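Local coordinates for gamma-glutamylcyclotransferase (Homo sapiens, PDB 3CRY), which catalyses the formation of 5-oxoproline from gamma-glutamyl dipeptides, releasing the free amino acid, and works as a homodimer in the gamma-glutamyl cycle, at residues Cys42-Leu46 with Val110-Gln115; Phe49-Asn55 with Gly67-Phe72. The protein carries 1 engineered substitution. All coordinates share one frame. Numbering follows the deposited sequence.

Contact 1 (Cys42-Leu46 with Val110-Gln115); sequences CVARL and VKVATQ
Strands 42-46 and 110-114 run antiparallel and are strongly twisted. Their N-to-C directions differ by 121°, and the axes come within 4.4 Å. C42 is extended with chi1 p. Its SG lies 3.9 Å from CG2 of T114. V43 turns its CB sideways and takes the t rotamer; V43 CB is 4.1 Å from NE2 of Q115. One water bridges the backbones here: it donates to V43 O at 2.6 Å and accepts from Q115 N at 2.8 Å. A44 lies beside T114, with a CA-CA distance of 4.5 Å. A44 CB packs on CG2 of V112 at 3.5 Å. R45 and A113 form the antiparallel hydrogen-bonded pair, CA-CA 5.2 Å. R45 N donates to A113 O at 2.8 Å, and A113 N donates to R45 O at 2.9 Å. The side chain of R45 leaves on the same face as that of A113, and its guanidinium forms a salt bridge with E78. L46, chi1 t and chi2 p, brings CD1 to 3.8 Å from V110 CB, while L46 CB is 3.9 Å from V112 CG1. The contact joins two interior strands of the five-stranded antiparallel sheet. Strand 77-87 pairs with 39-46 on its other edge, and strand 119-126 pairs with 106-114. F20 of strand 16-21, an inferred substrate-binding residue, packs on L46 and V112.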
# COMPACT_ATOMS: atom_id res chain seq x y z
N CYS A 42 -14.86 -14.41 -7.78
CA CYS A 42 -14.92 -15.38 -6.67
C CYS A 42 -14.85 -14.68 -5.32
O CYS A 42 -14.54 -13.49 -5.26
CB CYS A 42 -13.76 -16.37 -6.78
SG CYS A 42 -12.12 -15.68 -6.49
N VAL A 43 -15.17 -15.44 -4.27
CA VAL A 43 -14.95 -15.03 -2.88
C VAL A 43 -13.53 -15.45 -2.51
O VAL A 43 -13.07 -16.51 -2.94
CB VAL A 43 -15.95 -15.74 -1.95
CG1 VAL A 43 -15.66 -15.42 -0.48
CG2 VAL A 43 -17.38 -15.31 -2.31
N ALA A 44 -12.85 -14.62 -1.74
CA ALA A 44 -11.46 -14.94 -1.36
C ALA A 44 -11.06 -14.37 -0.01
O ALA A 44 -11.66 -13.39 0.48
CB ALA A 44 -10.49 -14.50 -2.46
N ARG A 45 -10.01 -14.97 0.58
CA ARG A 45 -9.51 -14.58 1.90
C ARG A 45 -8.13 -13.95 1.79
O ARG A 45 -7.22 -14.52 1.17
CB ARG A 45 -9.46 -15.81 2.83
CG ARG A 45 -8.74 -15.56 4.16
CD ARG A 45 -8.99 -16.61 5.26
NE ARG A 45 -8.81 -17.99 4.84
CZ ARG A 45 -9.15 -19.04 5.59
NH1 ARG A 45 -9.68 -18.87 6.80
NH2 ARG A 45 -8.95 -20.28 5.15
N LEU A 46 -7.97 -12.77 2.40
CA LEU A 46 -6.67 -12.15 2.54
C LEU A 46 -6.11 -12.48 3.92
O LEU A 46 -6.63 -12.06 4.95
CB LEU A 46 -6.74 -10.64 2.25
CG LEU A 46 -5.44 -9.84 2.41
CD1 LEU A 46 -4.36 -10.29 1.43
CD2 LEU A 46 -5.73 -8.34 2.27
N VAL A 110 -2.24 -7.58 -3.80
CA VAL A 110 -2.34 -8.61 -2.75
C VAL A 110 -2.53 -9.99 -3.35
O VAL A 110 -3.00 -10.12 -4.47
CB VAL A 110 -3.48 -8.33 -1.74
CG1 VAL A 110 -3.16 -7.12 -0.87
CG2 VAL A 110 -4.81 -8.17 -2.46
N LYS A 111 -2.16 -11.01 -2.59
CA LYS A 111 -2.40 -12.38 -3.00
C LYS A 111 -3.44 -12.95 -2.03
O LYS A 111 -3.26 -12.90 -0.82
CB LYS A 111 -1.09 -13.16 -3.00
CG LYS A 111 -0.22 -12.79 -4.19
CD LYS A 111 1.22 -13.26 -4.06
CE LYS A 111 1.99 -12.95 -5.33
NZ LYS A 111 3.38 -13.53 -5.31
N VAL A 112 -4.53 -13.44 -2.60
CA VAL A 112 -5.65 -13.94 -1.80
C VAL A 112 -5.91 -15.41 -2.13
O VAL A 112 -5.46 -15.92 -3.17
CB VAL A 112 -6.94 -13.07 -1.99
CG1 VAL A 112 -6.68 -11.61 -1.53
CG2 VAL A 112 -7.41 -13.11 -3.45
N ALA A 113 -6.60 -16.11 -1.23
CA ALA A 113 -6.85 -17.54 -1.37
C ALA A 113 -8.34 -17.80 -1.53
O ALA A 113 -9.15 -17.29 -0.75
CB ALA A 113 -6.31 -18.29 -0.13
N THR A 114 -8.71 -18.57 -2.55
CA THR A 114 -10.10 -18.95 -2.76
C THR A 114 -10.48 -20.02 -1.73
O THR A 114 -9.61 -20.54 -1.01
CB THR A 114 -10.32 -19.49 -4.18
OG1 THR A 114 -9.63 -20.74 -4.30
CG2 THR A 114 -9.76 -18.54 -5.22
N GLN A 115 -11.76 -20.36 -1.66
CA GLN A 115 -12.22 -21.41 -0.75
C GLN A 115 -11.77 -22.82 -1.21
O GLN A 115 -12.03 -23.81 -0.53
CB GLN A 115 -13.74 -21.32 -0.52
CG GLN A 115 -14.14 -20.07 0.28
CD GLN A 115 -15.64 -19.88 0.46
OE1 GLN A 115 -16.15 -19.92 1.59
NE2 GLN A 115 -16.35 -19.65 -0.63
O HOH W 1 -13.58 -19.02 -3.34

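Contact 2 (Phe49-Asn55 with Gly67-Phe72); sequences FKLDFGN and GIATIF
A beta hairpin beside the probable substrate site is built from strands 49-56 and 68-74. The register pairs K50 with F72, L51 with I71, D52 with T70, F53 with A69 and G54 with I68. The axes of 49-55 and 68-72 come within 4.5 Å, with N-to-C directions 132° apart. Each of the three hydrogen-bonded pairs makes two N-H...O bonds: K50 N to F72 O 2.9 Å and F72 N to K50 O 3.1 Å; D52 N to T70 O and T70 N to D52 O, both 2.9 Å; G54 N to I68 O and I68 N to G54 O, both 2.9 Å. Within the three-stranded sheet 49-56 is central, and 130-132 pairs along its other edge. L51, F53, A69 and I71 share one face. There L51 lies near Y22, and A69 and F53 lie near Y139, both tyrosines inferred to bind substrate. F53 CE2 meets A69 CB at 3.9 Å. On the other face F72, chi1 p, lies over K50 O, and its CE2 is 3.9 Å from CB of D52. D52 OD2 hydrogen-bonds Y130. At G67 a CB would clash with G54 N.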
# COMPACT_ATOMS: atom_id res chain seq x y z
N PHE A 49 -4.16 -9.74 7.38
CA PHE A 49 -4.61 -8.35 7.38
C PHE A 49 -5.83 -8.24 8.28
O PHE A 49 -6.53 -9.26 8.50
CB PHE A 49 -5.03 -7.90 5.97
CG PHE A 49 -3.88 -7.52 5.06
CD1 PHE A 49 -3.06 -8.50 4.49
CD2 PHE A 49 -3.66 -6.17 4.71
CE1 PHE A 49 -2.03 -8.15 3.62
CE2 PHE A 49 -2.63 -5.82 3.85
CZ PHE A 49 -1.83 -6.81 3.30
N LYS A 50 -6.09 -7.03 8.77
CA LYS A 50 -7.24 -6.75 9.65
C LYS A 50 -8.05 -5.60 9.08
O LYS A 50 -7.47 -4.63 8.56
CB LYS A 50 -6.75 -6.41 11.06
CG LYS A 50 -7.84 -6.08 12.07
CD LYS A 50 -7.24 -5.75 13.45
CE LYS A 50 -8.32 -5.52 14.51
NZ LYS A 50 -8.79 -6.81 15.07
N LEU A 51 -9.37 -5.69 9.18
CA LEU A 51 -10.29 -4.65 8.70
C LEU A 51 -10.40 -3.52 9.74
O LEU A 51 -10.49 -3.77 10.95
CB LEU A 51 -11.67 -5.28 8.45
CG LEU A 51 -12.79 -4.40 7.88
CD1 LEU A 51 -12.53 -4.06 6.43
CD2 LEU A 51 -14.13 -5.10 8.03
N ASP A 52 -10.42 -2.27 9.28
CA ASP A 52 -10.59 -1.12 10.16
C ASP A 52 -11.45 -0.11 9.40
O ASP A 52 -11.75 -0.30 8.21
CB ASP A 52 -9.23 -0.52 10.55
CG ASP A 52 -9.30 0.43 11.75
OD1 ASP A 52 -10.32 0.50 12.47
OD2 ASP A 52 -8.29 1.14 11.95
N PHE A 53 -11.89 0.94 10.11
CA PHE A 53 -12.64 2.05 9.50
C PHE A 53 -12.06 3.36 9.96
O PHE A 53 -11.68 3.50 11.13
CB PHE A 53 -14.15 1.98 9.84
CG PHE A 53 -14.82 0.73 9.32
CD1 PHE A 53 -14.70 -0.48 10.02
CD2 PHE A 53 -15.50 0.74 8.10
CE1 PHE A 53 -15.27 -1.65 9.52
CE2 PHE A 53 -16.11 -0.43 7.60
CZ PHE A 53 -15.99 -1.64 8.31
N GLY A 54 -11.98 4.32 9.05
CA GLY A 54 -11.44 5.61 9.45
C GLY A 54 -11.68 6.76 8.50
O GLY A 54 -12.30 6.61 7.44
N ASN A 55 -11.14 7.90 8.92
CA ASN A 55 -11.23 9.15 8.19
C ASN A 55 -9.86 9.40 7.57
O ASN A 55 -8.90 9.77 8.26
CB ASN A 55 -11.60 10.27 9.16
CG ASN A 55 -13.00 10.09 9.74
OD1 ASN A 55 -13.88 9.52 9.09
ND2 ASN A 55 -13.20 10.55 10.99
N GLY A 67 -16.60 6.66 9.22
CA GLY A 67 -15.31 6.05 8.80
C GLY A 67 -15.55 5.11 7.63
O GLY A 67 -16.57 4.41 7.57
N ILE A 68 -14.62 5.10 6.68
CA ILE A 68 -14.75 4.16 5.55
C ILE A 68 -13.68 3.06 5.66
O ILE A 68 -12.74 3.16 6.50
CB ILE A 68 -14.78 4.85 4.17
CG1 ILE A 68 -13.52 5.68 3.93
CG2 ILE A 68 -16.07 5.75 4.04
CD1 ILE A 68 -13.48 6.34 2.53
N ALA A 69 -13.84 1.99 4.89
CA ALA A 69 -13.09 0.77 5.15
C ALA A 69 -11.64 0.87 4.73
O ALA A 69 -11.33 1.44 3.68
CB ALA A 69 -13.75 -0.43 4.44
N THR A 70 -10.77 0.27 5.53
CA THR A 70 -9.35 0.09 5.18
C THR A 70 -8.84 -1.22 5.76
O THR A 70 -9.54 -1.89 6.53
CB THR A 70 -8.49 1.31 5.62
OG1 THR A 70 -7.15 1.18 5.09
CG2 THR A 70 -8.43 1.40 7.17
N ILE A 71 -7.64 -1.62 5.36
CA ILE A 71 -7.01 -2.86 5.88
C ILE A 71 -5.56 -2.56 6.20
O ILE A 71 -4.95 -1.64 5.61
CB ILE A 71 -7.11 -4.06 4.89
CG1 ILE A 71 -6.49 -3.71 3.52
CG2 ILE A 71 -8.60 -4.52 4.74
CD1 ILE A 71 -6.46 -4.86 2.48
N PHE A 72 -5.02 -3.30 7.16
CA PHE A 72 -3.60 -3.15 7.48
C PHE A 72 -2.99 -4.49 7.89
O PHE A 72 -3.72 -5.40 8.29
CB PHE A 72 -3.37 -2.03 8.52
CG PHE A 72 -3.97 -2.31 9.89
CD1 PHE A 72 -3.33 -3.16 10.80
CD2 PHE A 72 -5.15 -1.67 10.29
CE1 PHE A 72 -3.87 -3.39 12.07
CE2 PHE A 72 -5.69 -1.88 11.56
CZ PHE A 72 -5.06 -2.74 12.45

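Both contacts are antiparallel strand pairs and both are partly buried, but they belong to different sheets. Contact 1 joins two strands of the five-stranded sheet that are far apart in sequence. Contact 2 is a local hairpin in the three-stranded sheet, with 68-74 at its edge. Contact 1 has one regular two-bond pair and a bridging water where the strands part; contact 2 keeps three such pairs and buries more surface, 668 against 419 Å². Strands 39-46 and 49-56 are consecutive, and the sheets meet where L46 CD2 packs on I71 CD1 at 3.6 Å. The second subunit also reaches both: its N92 makes a weak hydrogen bond to K111, and its V106 packs on F49.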